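Local coordinates for succinate-semialdehyde dehydrogenase (NAD(P)(+)) (Marinobacter aquaeolei, PDB 3RH9), which probably oxidises succinate semialdehyde to succinate with a nicotinamide coenzyme, as a member of the aldehyde dehydrogenase family, at residues F437-W442 / A452-M457; L416-F421 / A433-G438; V110-G115 / T446-E451; Q288-A293 / Q386-G391. All blocks are in the same frame, centred on the assembly; numbering follows the deposited sequence.

Contact 1: residues F437-W442 / A452-M457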
loop_
_atom_site.group_PDB
_atom_site.type_symbol
_atom_site.label_atom_id
_atom_site.label_comp_id
_atom_site.label_asym_id
_atom_site.label_seq_id
_atom_site.Cartn_x
_atom_site.Cartn_y
_atom_site.Cartn_z
ATOM N N PHE A 437 2.985 -5.754 -15.927
ATOM C CA PHE A 437 4.281 -5.434 -15.347
ATOM C C PHE A 437 4.362 -3.947 -15.010
ATOM O O PHE A 437 3.801 -3.103 -15.703
ATOM C CB PHE A 437 5.414 -5.852 -16.280
ATOM C CG PHE A 437 5.565 -7.325 -16.392
ATOM C CD1 PHE A 437 4.733 -8.056 -17.222
ATOM C CD2 PHE A 437 6.517 -7.994 -15.643
ATOM C CE1 PHE A 437 4.859 -9.408 -17.299
ATOM C CE2 PHE A 437 6.641 -9.356 -15.717
ATOM C CZ PHE A 437 5.823 -10.060 -16.542
ATOM N N GLY A 438 5.049 -3.634 -13.922
ATOM C CA GLY A 438 5.148 -2.262 -13.486
ATOM C C GLY A 438 5.980 -1.445 -14.434
ATOM O O GLY A 438 5.861 -0.234 -14.469
ATOM N N HIS A 439 6.828 -2.108 -15.205
ATOM C CA HIS A 439 7.762 -1.408 -16.081
ATOM C C HIS A 439 7.837 -2.139 -17.422
ATOM O O HIS A 439 8.137 -3.331 -17.469
ATOM C CB HIS A 439 9.143 -1.295 -15.417
ATOM C CG HIS A 439 10.167 -0.549 -16.229
ATOM N ND1 HIS A 439 10.937 -1.154 -17.204
ATOM C CD2 HIS A 439 10.582 0.741 -16.177
ATOM C CE1 HIS A 439 11.761 -0.268 -17.731
ATOM N NE2 HIS A 439 11.568 0.891 -17.125
ATOM N N VAL A 440 7.531 -1.419 -18.497
ATOM C CA VAL A 440 7.613 -1.959 -19.855
ATOM C C VAL A 440 8.471 -1.065 -20.751
ATOM O O VAL A 440 8.112 0.075 -21.052
ATOM C CB VAL A 440 6.229 -2.097 -20.540
ATOM C CG1 VAL A 440 6.384 -2.770 -21.900
ATOM C CG2 VAL A 440 5.247 -2.855 -19.668
ATOM N N GLY A 441 9.610 -1.594 -21.176
ATOM C CA GLY A 441 10.430 -0.920 -22.153
ATOM C C GLY A 441 9.783 -1.010 -23.519
ATOM O O GLY A 441 9.434 -2.095 -23.990
ATOM N N TRP A 442 9.606 0.150 -24.138
ATOM C CA TRP A 442 9.170 0.236 -25.515
ATOM C C TRP A 442 10.393 0.495 -26.421
ATOM O O TRP A 442 10.989 1.567 -26.396
ATOM C CB TRP A 442 8.125 1.341 -25.634
ATOM C CG TRP A 442 7.487 1.440 -26.969
ATOM C CD1 TRP A 442 7.858 0.781 -28.105
ATOM C CD2 TRP A 442 6.385 2.280 -27.332
ATOM N NE1 TRP A 442 7.042 1.142 -29.153
ATOM C CE2 TRP A 442 6.130 2.066 -28.706
ATOM C CE3 TRP A 442 5.582 3.189 -26.629
ATOM C CZ2 TRP A 442 5.104 2.726 -29.392
ATOM C CZ3 TRP A 442 4.566 3.850 -27.310
ATOM C CH2 TRP A 442 4.335 3.614 -28.677
ATOM N N ALA A 452 10.567 8.581 -12.669
ATOM C CA ALA A 452 9.325 7.832 -12.933
ATOM C C ALA A 452 9.063 6.654 -11.980
ATOM O O ALA A 452 9.987 6.047 -11.465
ATOM C CB ALA A 452 9.262 7.383 -14.400
ATOM N N PRO A 453 7.787 6.344 -11.725
ATOM C CA PRO A 453 7.478 5.309 -10.728
ATOM C C PRO A 453 7.920 3.921 -11.170
ATOM O O PRO A 453 7.821 3.592 -12.350
ATOM C CB PRO A 453 5.945 5.376 -10.613
ATOM C CG PRO A 453 5.482 6.057 -11.913
ATOM C CD PRO A 453 6.575 7.054 -12.185
ATOM N N PHE A 454 8.407 3.121 -10.229
ATOM C CA PHE A 454 8.834 1.757 -10.524
ATOM C C PHE A 454 8.450 0.813 -9.387
ATOM O O PHE A 454 8.621 1.132 -8.216
ATOM C CB PHE A 454 10.340 1.692 -10.783
ATOM C CG PHE A 454 10.861 0.292 -10.998
ATOM C CD1 PHE A 454 10.700 -0.343 -12.219
ATOM C CD2 PHE A 454 11.517 -0.382 -9.986
ATOM C CE1 PHE A 454 11.171 -1.625 -12.420
ATOM C CE2 PHE A 454 11.996 -1.671 -10.182
ATOM C CZ PHE A 454 11.818 -2.289 -11.394
ATOM N N GLY A 455 7.926 -0.353 -9.740
ATOM C CA GLY A 455 7.418 -1.279 -8.755
ATOM C C GLY A 455 6.640 -2.361 -9.451
ATOM O O GLY A 455 6.462 -2.323 -10.661
ATOM N N GLY A 456 6.170 -3.336 -8.691
ATOM C CA GLY A 456 5.552 -4.485 -9.298
ATOM C C GLY A 456 4.048 -4.541 -9.153
ATOM O O GLY A 456 3.486 -4.048 -8.162
HETATM N N MSE A 457 3.404 -5.121 -10.169
HETATM C CA MSE A 457 2.041 -5.624 -10.039
HETATM C C MSE A 457 2.203 -7.024 -9.526
HETATM O O MSE A 457 3.331 -7.469 -9.317
HETATM C CB MSE A 457 1.354 -5.703 -11.389
HETATM C CG MSE A 457 1.364 -4.419 -12.146
HETATM SE SE MSE A 457 -0.009 -4.482 -13.524
HETATM C CE MSE A 457 0.533 -2.900 -14.580
#

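Contact 2: residues L416-F421 / A433-G438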
loop_
_atom_site.group_PDB
_atom_site.type_symbol
_atom_site.label_atom_id
_atom_site.label_comp_id
_atom_site.label_asym_id
_atom_site.label_seq_id
_atom_site.Cartn_x
_atom_site.Cartn_y
_atom_site.Cartn_z
ATOM N N LEU A 416 7.197 -7.342 -12.413
ATOM C CA LEU A 416 8.119 -6.239 -12.249
ATOM C C LEU A 416 8.412 -5.608 -13.610
ATOM O O LEU A 416 7.657 -4.751 -14.060
ATOM C CB LEU A 416 9.391 -6.679 -11.526
ATOM C CG LEU A 416 10.274 -5.604 -10.881
ATOM C CD1 LEU A 416 9.432 -4.515 -10.217
ATOM C CD2 LEU A 416 11.271 -6.214 -9.874
ATOM N N ALA A 417 9.482 -6.026 -14.281
ATOM C CA ALA A 417 9.828 -5.408 -15.560
ATOM C C ALA A 417 9.539 -6.285 -16.791
ATOM O O ALA A 417 9.353 -7.489 -16.682
ATOM C CB ALA A 417 11.265 -4.937 -15.550
ATOM N N SER A 418 9.489 -5.646 -17.954
ATOM C CA SER A 418 9.191 -6.306 -19.221
ATOM C C SER A 418 9.607 -5.407 -20.390
ATOM O O SER A 418 9.767 -4.202 -20.227
ATOM C CB SER A 418 7.708 -6.657 -19.326
ATOM O OG SER A 418 6.896 -5.550 -18.988
ATOM N N TYR A 419 9.811 -5.985 -21.568
ATOM C CA TYR A 419 10.306 -5.192 -22.691
ATOM C C TYR A 419 9.754 -5.706 -23.992
ATOM O O TYR A 419 9.633 -6.917 -24.188
ATOM C CB TYR A 419 11.826 -5.231 -22.741
ATOM C CG TYR A 419 12.448 -4.929 -21.419
ATOM C CD1 TYR A 419 12.750 -3.622 -21.054
ATOM C CD2 TYR A 419 12.715 -5.948 -20.512
ATOM C CE1 TYR A 419 13.311 -3.339 -19.827
ATOM C CE2 TYR A 419 13.271 -5.668 -19.281
ATOM C CZ TYR A 419 13.565 -4.366 -18.954
ATOM O OH TYR A 419 14.127 -4.101 -17.747
ATOM N N VAL A 420 9.423 -4.787 -24.887
ATOM C CA VAL A 420 8.892 -5.186 -26.175
ATOM C C VAL A 420 9.489 -4.356 -27.303
ATOM O O VAL A 420 9.547 -3.124 -27.222
ATOM C CB VAL A 420 7.364 -5.084 -26.195
ATOM C CG1 VAL A 420 6.926 -3.634 -25.992
ATOM C CG2 VAL A 420 6.812 -5.672 -27.491
ATOM N N PHE A 421 9.951 -5.045 -28.346
ATOM C CA PHE A 421 10.489 -4.385 -29.530
ATOM C C PHE A 421 9.626 -4.693 -30.722
ATOM O O PHE A 421 9.306 -5.846 -30.977
ATOM C CB PHE A 421 11.921 -4.822 -29.806
ATOM C CG PHE A 421 12.914 -4.280 -28.828
ATOM C CD1 PHE A 421 12.934 -4.731 -27.519
ATOM C CD2 PHE A 421 13.826 -3.315 -29.210
ATOM C CE1 PHE A 421 13.851 -4.230 -26.621
ATOM C CE2 PHE A 421 14.750 -2.817 -28.311
ATOM C CZ PHE A 421 14.760 -3.273 -27.019
ATOM N N ALA A 433 -0.091 -2.467 -22.628
ATOM C CA ALA A 433 -1.371 -2.506 -21.921
ATOM C C ALA A 433 -1.722 -3.888 -21.322
ATOM O O ALA A 433 -2.278 -3.979 -20.218
ATOM C CB ALA A 433 -2.490 -1.998 -22.816
ATOM N N GLY A 434 -1.397 -4.952 -22.048
ATOM C CA GLY A 434 -1.819 -6.275 -21.652
ATOM C C GLY A 434 -0.819 -6.919 -20.728
ATOM O O GLY A 434 -1.131 -7.881 -20.020
ATOM N N LEU A 435 0.396 -6.384 -20.741
ATOM C CA LEU A 435 1.464 -6.878 -19.887
ATOM C C LEU A 435 1.251 -6.399 -18.478
ATOM O O LEU A 435 1.278 -5.202 -18.231
ATOM C CB LEU A 435 2.815 -6.387 -20.395
ATOM C CG LEU A 435 3.413 -7.205 -21.543
ATOM C CD1 LEU A 435 4.740 -6.617 -21.949
ATOM C CD2 LEU A 435 3.589 -8.665 -21.163
ATOM N N ARG A 436 1.026 -7.322 -17.550
ATOM C CA ARG A 436 0.870 -6.949 -16.148
ATOM C C ARG A 436 2.246 -6.756 -15.474
ATOM O O ARG A 436 2.634 -7.508 -14.580
ATOM C CB ARG A 436 0.053 -8.010 -15.407
ATOM C CG ARG A 436 -1.208 -8.464 -16.125
ATOM C CD ARG A 436 -2.449 -7.808 -15.540
ATOM N NE ARG A 436 -2.481 -6.378 -15.826
ATOM C CZ ARG A 436 -3.327 -5.518 -15.275
ATOM N NH1 ARG A 436 -4.223 -5.931 -14.390
ATOM N NH2 ARG A 436 -3.269 -4.240 -15.605
ATOM N N PHE A 437 2.985 -5.754 -15.927
ATOM C CA PHE A 437 4.281 -5.434 -15.347
ATOM C C PHE A 437 4.362 -3.947 -15.010
ATOM O O PHE A 437 3.801 -3.103 -15.703
ATOM C CB PHE A 437 5.414 -5.852 -16.280
ATOM C CG PHE A 437 5.565 -7.325 -16.392
ATOM C CD1 PHE A 437 4.733 -8.056 -17.222
ATOM C CD2 PHE A 437 6.517 -7.994 -15.643
ATOM C CE1 PHE A 437 4.859 -9.408 -17.299
ATOM C CE2 PHE A 437 6.641 -9.356 -15.717
ATOM C CZ PHE A 437 5.823 -10.060 -16.542
ATOM N N GLY A 438 5.049 -3.634 -13.922
ATOM C CA GLY A 438 5.148 -2.262 -13.486
ATOM C C GLY A 438 5.980 -1.445 -14.434
ATOM O O GLY A 438 5.861 -0.234 -14.469
#

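Contact 3: residues V110-G115 / T446-E451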
loop_
_atom_site.group_PDB
_atom_site.type_symbol
_atom_site.label_atom_id
_atom_site.label_comp_id
_atom_site.label_asym_id
_atom_site.label_seq_id
_atom_site.Cartn_x
_atom_site.Cartn_y
_atom_site.Cartn_z
ATOM N N VAL A 110 26.842 4.725 -8.554
ATOM C CA VAL A 110 26.913 5.866 -7.658
ATOM C C VAL A 110 26.280 7.070 -8.337
ATOM O O VAL A 110 25.581 7.839 -7.694
ATOM C CB VAL A 110 28.350 6.164 -7.269
ATOM C CG1 VAL A 110 28.409 7.438 -6.486
ATOM C CG2 VAL A 110 28.908 5.014 -6.463
ATOM N N ASP A 111 26.499 7.213 -9.640
ATOM C CA ASP A 111 25.902 8.315 -10.385
ATOM C C ASP A 111 24.392 8.185 -10.352
ATOM O O ASP A 111 23.656 9.132 -10.044
ATOM C CB ASP A 111 26.363 8.298 -11.837
ATOM C CG ASP A 111 27.797 8.770 -12.004
ATOM O OD1 ASP A 111 28.389 9.244 -11.006
ATOM O OD2 ASP A 111 28.321 8.675 -13.140
ATOM N N TYR A 112 23.947 6.983 -10.685
ATOM C CA TYR A 112 22.544 6.635 -10.684
ATOM C C TYR A 112 21.864 6.932 -9.329
ATOM O O TYR A 112 20.766 7.503 -9.283
ATOM C CB TYR A 112 22.450 5.162 -11.024
ATOM C CG TYR A 112 21.068 4.604 -11.021
ATOM C CD1 TYR A 112 20.212 4.812 -12.095
ATOM C CD2 TYR A 112 20.625 3.837 -9.962
ATOM C CE1 TYR A 112 18.943 4.281 -12.110
ATOM C CE2 TYR A 112 19.359 3.297 -9.963
ATOM C CZ TYR A 112 18.523 3.523 -11.038
ATOM O OH TYR A 112 17.260 2.989 -11.025
ATOM N N ALA A 113 22.524 6.538 -8.240
ATOM C CA ALA A 113 22.043 6.801 -6.884
ATOM C C ALA A 113 21.887 8.295 -6.619
ATOM O O ALA A 113 20.961 8.729 -5.927
ATOM C CB ALA A 113 22.994 6.193 -5.855
ATOM N N ALA A 114 22.807 9.081 -7.170
ATOM C CA ALA A 114 22.829 10.514 -6.917
ATOM C C ALA A 114 21.594 11.194 -7.481
ATOM O O ALA A 114 21.155 12.205 -6.958
ATOM C CB ALA A 114 24.085 11.126 -7.499
ATOM N N GLY A 115 21.042 10.628 -8.551
ATOM C CA GLY A 115 19.956 11.255 -9.284
ATOM C C GLY A 115 18.615 11.122 -8.587
ATOM O O GLY A 115 17.643 11.808 -8.930
ATOM N N THR A 446 16.185 -0.294 -21.085
ATOM C CA THR A 446 16.651 0.457 -19.931
ATOM C C THR A 446 15.779 0.180 -18.709
ATOM O O THR A 446 14.597 -0.153 -18.835
ATOM C CB THR A 446 16.705 1.971 -20.200
ATOM O OG1 THR A 446 17.205 2.647 -19.031
ATOM C CG2 THR A 446 15.312 2.504 -20.553
ATOM N N GLY A 447 16.373 0.316 -17.528
ATOM C CA GLY A 447 15.668 0.043 -16.296
ATOM C C GLY A 447 15.014 1.279 -15.741
ATOM O O GLY A 447 14.831 2.255 -16.448
ATOM N N PRO A 448 14.672 1.250 -14.454
ATOM C CA PRO A 448 13.950 2.342 -13.784
ATOM C C PRO A 448 14.760 3.645 -13.707
ATOM O O PRO A 448 15.991 3.627 -13.764
ATOM C CB PRO A 448 13.714 1.795 -12.371
ATOM C CG PRO A 448 13.978 0.333 -12.451
ATOM C CD PRO A 448 14.974 0.137 -13.541
ATOM N N THR A 449 14.064 4.767 -13.551
ATOM C CA THR A 449 14.722 6.067 -13.458
ATOM C C THR A 449 14.107 6.921 -12.340
ATOM O O THR A 449 12.925 6.774 -12.029
ATOM C CB THR A 449 14.638 6.804 -14.797
ATOM O OG1 THR A 449 15.712 7.742 -14.886
ATOM C CG2 THR A 449 13.308 7.525 -14.927
ATOM N N PRO A 450 14.907 7.815 -11.722
ATOM C CA PRO A 450 14.399 8.577 -10.575
ATOM C C PRO A 450 13.157 9.386 -10.912
ATOM O O PRO A 450 12.325 9.610 -10.046
ATOM C CB PRO A 450 15.565 9.511 -10.232
ATOM C CG PRO A 450 16.760 8.840 -10.784
ATOM C CD PRO A 450 16.290 8.200 -12.049
ATOM N N GLU A 451 13.037 9.790 -12.174
ATOM C CA GLU A 451 11.947 10.626 -12.652
ATOM C C GLU A 451 10.604 9.904 -12.842
ATOM O O GLU A 451 9.604 10.544 -13.165
ATOM C CB GLU A 451 12.349 11.254 -13.979
ATOM C CG GLU A 451 13.617 12.102 -13.953
ATOM C CD GLU A 451 14.882 11.323 -14.314
ATOM O OE1 GLU A 451 14.888 10.084 -14.182
ATOM O OE2 GLU A 451 15.881 11.956 -14.728
#

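Contact 4: residues Q288-A293 / Q386-G391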
loop_
_atom_site.group_PDB
_atom_site.type_symbol
_atom_site.label_atom_id
_atom_site.label_comp_id
_atom_site.label_asym_id
_atom_site.label_seq_id
_atom_site.Cartn_x
_atom_site.Cartn_y
_atom_site.Cartn_z
ATOM N N GLN A 288 22.427 -10.200 -12.475
ATOM C CA GLN A 288 21.924 -10.399 -11.121
ATOM C C GLN A 288 20.996 -9.282 -10.671
ATOM O O GLN A 288 21.240 -8.630 -9.661
ATOM C CB GLN A 288 23.085 -10.527 -10.142
ATOM C CG GLN A 288 23.897 -11.791 -10.314
ATOM C CD GLN A 288 25.215 -11.719 -9.582
ATOM O OE1 GLN A 288 25.526 -12.579 -8.761
ATOM N NE2 GLN A 288 25.991 -10.677 -9.856
ATOM N N THR A 289 19.909 -9.100 -11.409
ATOM C CA THR A 289 19.015 -7.971 -11.222
ATOM C C THR A 289 17.585 -8.388 -11.558
ATOM O O THR A 289 17.372 -9.304 -12.351
ATOM C CB THR A 289 19.438 -6.822 -12.155
ATOM O OG1 THR A 289 20.584 -6.159 -11.605
ATOM C CG2 THR A 289 18.310 -5.823 -12.344
ATOM N N CYS A 290 16.601 -7.722 -10.968
ATOM C CA CYS A 290 15.213 -8.085 -11.237
ATOM C C CYS A 290 14.683 -7.324 -12.427
ATOM O O CYS A 290 13.536 -7.505 -12.851
ATOM C CB CYS A 290 14.338 -7.879 -10.016
ATOM S SG CYS A 290 14.720 -9.089 -8.745
ATOM N N VAL A 291 15.551 -6.501 -12.991
ATOM C CA VAL A 291 15.233 -5.776 -14.204
ATOM C C VAL A 291 15.859 -6.465 -15.417
ATOM O O VAL A 291 15.526 -6.162 -16.555
ATOM C CB VAL A 291 15.669 -4.308 -14.075
ATOM C CG1 VAL A 291 15.739 -3.637 -15.420
ATOM C CG2 VAL A 291 14.695 -3.596 -13.189
ATOM N N CYS A 292 16.745 -7.416 -15.167
ATOM C CA CYS A 292 17.380 -8.153 -16.256
ATOM C C CYS A 292 16.411 -9.055 -16.993
ATOM O O CYS A 292 15.594 -9.744 -16.374
ATOM C CB CYS A 292 18.552 -8.971 -15.733
ATOM S SG CYS A 292 19.923 -7.894 -15.336
ATOM N N ALA A 293 16.483 -9.049 -18.318
ATOM C CA ALA A 293 15.628 -9.938 -19.088
ATOM C C ALA A 293 15.854 -11.336 -18.527
ATOM O O ALA A 293 16.988 -11.705 -18.223
ATOM C CB ALA A 293 15.980 -9.879 -20.559
ATOM N N GLN A 386 10.770 -20.842 -15.576
ATOM C CA GLN A 386 9.874 -20.811 -14.439
ATOM C C GLN A 386 10.431 -19.956 -13.289
ATOM O O GLN A 386 9.681 -19.345 -12.528
ATOM C CB GLN A 386 9.605 -22.228 -13.958
ATOM C CG GLN A 386 8.857 -23.075 -14.944
ATOM C CD GLN A 386 9.093 -24.560 -14.720
ATOM O OE1 GLN A 386 8.502 -25.406 -15.399
ATOM N NE2 GLN A 386 9.972 -24.885 -13.770
ATOM N N GLU A 387 11.754 -19.915 -13.182
ATOM C CA GLU A 387 12.426 -19.225 -12.096
ATOM C C GLU A 387 13.220 -18.064 -12.661
ATOM O O GLU A 387 13.559 -18.055 -13.830
ATOM C CB GLU A 387 13.400 -20.170 -11.400
ATOM C CG GLU A 387 12.887 -21.585 -11.216
ATOM C CD GLU A 387 13.910 -22.496 -10.540
ATOM O OE1 GLU A 387 14.861 -21.974 -9.920
ATOM O OE2 GLU A 387 13.764 -23.734 -10.629
ATOM N N GLU A 388 13.538 -17.082 -11.828
ATOM C CA GLU A 388 14.462 -16.058 -12.279
ATOM C C GLU A 388 15.886 -16.530 -12.028
ATOM O O GLU A 388 16.195 -17.104 -10.981
ATOM C CB GLU A 388 14.139 -14.668 -11.705
ATOM C CG GLU A 388 14.663 -14.342 -10.346
ATOM C CD GLU A 388 14.380 -12.875 -9.977
ATOM O OE1 GLU A 388 14.417 -11.994 -10.875
ATOM O OE2 GLU A 388 14.120 -12.606 -8.783
ATOM N N THR A 389 16.731 -16.305 -13.026
ATOM C CA THR A 389 18.024 -16.972 -13.143
ATOM C C THR A 389 19.120 -16.249 -12.381
ATOM O O THR A 389 20.036 -16.876 -11.860
ATOM C CB THR A 389 18.427 -17.122 -14.632
ATOM O OG1 THR A 389 17.580 -18.093 -15.278
ATOM C CG2 THR A 389 19.867 -17.537 -14.765
ATOM N N PHE A 390 19.006 -14.928 -12.305
ATOM C CA PHE A 390 20.013 -14.099 -11.649
ATOM C C PHE A 390 21.443 -14.456 -12.037
ATOM O O PHE A 390 22.288 -14.684 -11.186
ATOM C CB PHE A 390 19.843 -14.153 -10.137
ATOM C CG PHE A 390 19.219 -12.925 -9.570
ATOM C CD1 PHE A 390 18.114 -12.362 -10.174
ATOM C CD2 PHE A 390 19.745 -12.319 -8.447
ATOM C CE1 PHE A 390 17.539 -11.217 -9.676
ATOM C CE2 PHE A 390 19.168 -11.172 -7.932
ATOM C CZ PHE A 390 18.058 -10.621 -8.550
ATOM N N GLY A 391 21.702 -14.495 -13.335
ATOM C CA GLY A 391 23.017 -14.807 -13.848
ATOM C C GLY A 391 23.090 -14.456 -15.322
ATOM O O GLY A 391 22.083 -14.091 -15.929
#

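Contact 1: residues F437-W442 / A452-M457
His-439 and Phe-454 meet as an offset edge-to-face pair, the edge of the phenylalanine turned to the face of the imidazole with the planes at 73° and the ring centroids 5.8 Å apart. The touching is done low on the histidine: its CB lies near the plane of the phenyl ring, 3.6 Å from Phe-454 CE1, with the imidazole CG farther off. Both rings are swung to the carbonyl-carbon side of their own chains, CG anti to the backbone N (chi1 -178° in His-439), which turns each ring toward the other. Beside them Gly-438 turns its CA-H almost straight at Gly-455 O, at 3.1 Å with 173° at the hydrogen. A CB on Gly-438 would run into that oxygen. On the other side of this glycine, the selenomethionine Met-457 stretches its extended chain along the backbone of Phe-437, and CE comes within 3.5 Å of Phe-437 O, a carbonyl that accepts a hydrogen bond from Gln-478 of the second subunit. With aromatic, methyl and CA-H contacts in place of conventional hydrogen bonds between the segments, the loop is held to the start of strand 439-442 mainly by shape, next to the predicted active-site residue Glu-256.

Contact 2: residues L416-F421 / A433-G438
Ser-418 lays its CB, rather than its hydroxyl, over one face of the Phe-437 ring, a CH-pi contact made by a serine. The CB sits 4.0 Å from the centroid of that ring, 25° off its normal and offset toward the rim. With Ser-418 OG placed between the backbone N and the carbonyl carbon (chi1 49°), the hydroxyl lies near the root of the phenylalanine, and its hydrogen bond goes to His-439 O, just beyond Gly-438. Leu-435 closes in from the helix side, its CD1 3.8 Å from Ser-418 OG. These residues belong to a beta-alpha-beta crossover: strand 417-421 leads through helix 425-434 into strand 439-442, its parallel neighbour in the sheet, and the contact joins the first strand to the link between helix and second strand. That link bends sharply at Arg-436, the centre of an inverse gamma turn with a weak bond of 2.9 Å from Phe-437 N to Leu-435 O. The turn sends Arg-436 away from the strand, where its NH2 bonds to Pro-147 O of the second subunit. Phe-437 points the opposite way, toward the strand, and its ring also meets the backbone before Ser-418: Leu-416 C lies at its edge, in the plane, while Ala-417 O approaches CD2 obliquely.

Contact 3: residues V110-G115 / T446-E451
A turn in the middle of helix 103-123, residues 110-115, and the loop 446-451 come closest at Gly-115 and Pro-450, whose CA atoms are 6.3 Å apart, and diverge to 8.3 Å between the CA atoms of Tyr-112 and Thr-449. Tyr-112 spans the wider part. Its ring leaves the helix with CG anti to the backbone N (chi1 178°) and carries the hydroxyl to the loop, where OH donates a hydrogen bond of 3.1 Å to Pro-448 O. The acceptor lies in the plane of the phenol, at its edge, yet the donor stands above the carbonyl plane, 67° out of it. A phenylalanine in place of Tyr-112 would probably leave Pro-448 O without this donor and the loop less firmly tied to the helix. Where the backbones are closer, the Pro-450 ring meets the helix directly, CB lying 3.4 Å from Gly-115 O. Within the loop, Thr-449 OG1 donates to Glu-451 OE1, nearly along the C-O axis. One residue past the segment, Phe-116 packs edge-to-face with Tyr-112. This is the place in the aldehyde dehydrogenase fold where helix 103-123 meets the loop following strand 439-442, and the Pro-448 side chain comes about 6 Å, at nearest atoms, from that of the predicted active-site Glu-256.

Contact 4: residues Q288-A293 / Q386-G391
Phe-390 spreads its ring against the backbone of Gln-288 and Thr-289, and its atoms meet Gln-288, Thr-289 and Cys-290 in turn. CB starts the side chain beside the other segment, and the ring, coming nearer, makes the contacts from CG onward, with CG 4.0 Å from Gln-288 CA. One side of the ring, CD2 and CE2, runs beneath Gln-288, with CE2 facing its carbonyl oxygen; the other, CD1 and CE1, runs along Thr-289, with CE1 3.3 Å from Thr-289 O. The peptide joining these two residues therefore lies over one face: Gln-288 C stands 3.7 Å above the plane, over the ring centre, and Thr-289 N is offset toward the rim. At the tip, Phe-390 CZ approaches Cys-290 SG. Cys-290 SG sits at the edge of the Phe-390 ring, 4.8 Å from its centroid and 77° off the normal. Both carboxylate oxygens of Glu-388, OE1 and OE2, also approach Cys-290 SG, at 3.6 Å, brought there by an extended chain. Gln-288 answers with its aliphatic part, CG lying near Phe-390 O, while its amide turns elsewhere, OE1 accepting from Ile-333 N. An alanine at Phe-390 would probably uncover the peptide between Gln-288 and Thr-289 and take the ring edge away from the Cys-290 thiol, leaving that side of it less confined. The chemistry is thus that of a flat apolar support under a peptide, with the Cys-290 thiol touched by both an aromatic edge and a carboxylate, close to the predicted active-site Glu-256.

Overall arrangement
Contacts 1 and 2 are neighbours, their centres about 7 Å apart; they share Phe-437 and Gly-438 and involve adjacent strands, 417-421 and 439-442, of the same mixed sheet, joined through helix 425-434. Contacts 3 and 4 lie about 14 and 16 Å from contact 1, centre to centre. Along the chain contact 4 closes before contact 2 opens, and both are nested inside the loop closed by contact 3, whereas contacts 1 and 3 alternate their segments. Val-291 touches both Phe-454 and Pro-448, and Leu-416 packs on Cys-290. Each contact has a side chain within about 6 Å, at nearest atoms, of that of the predicted active-site Glu-256. Contacts 1 to 3 also reach the dimer interface.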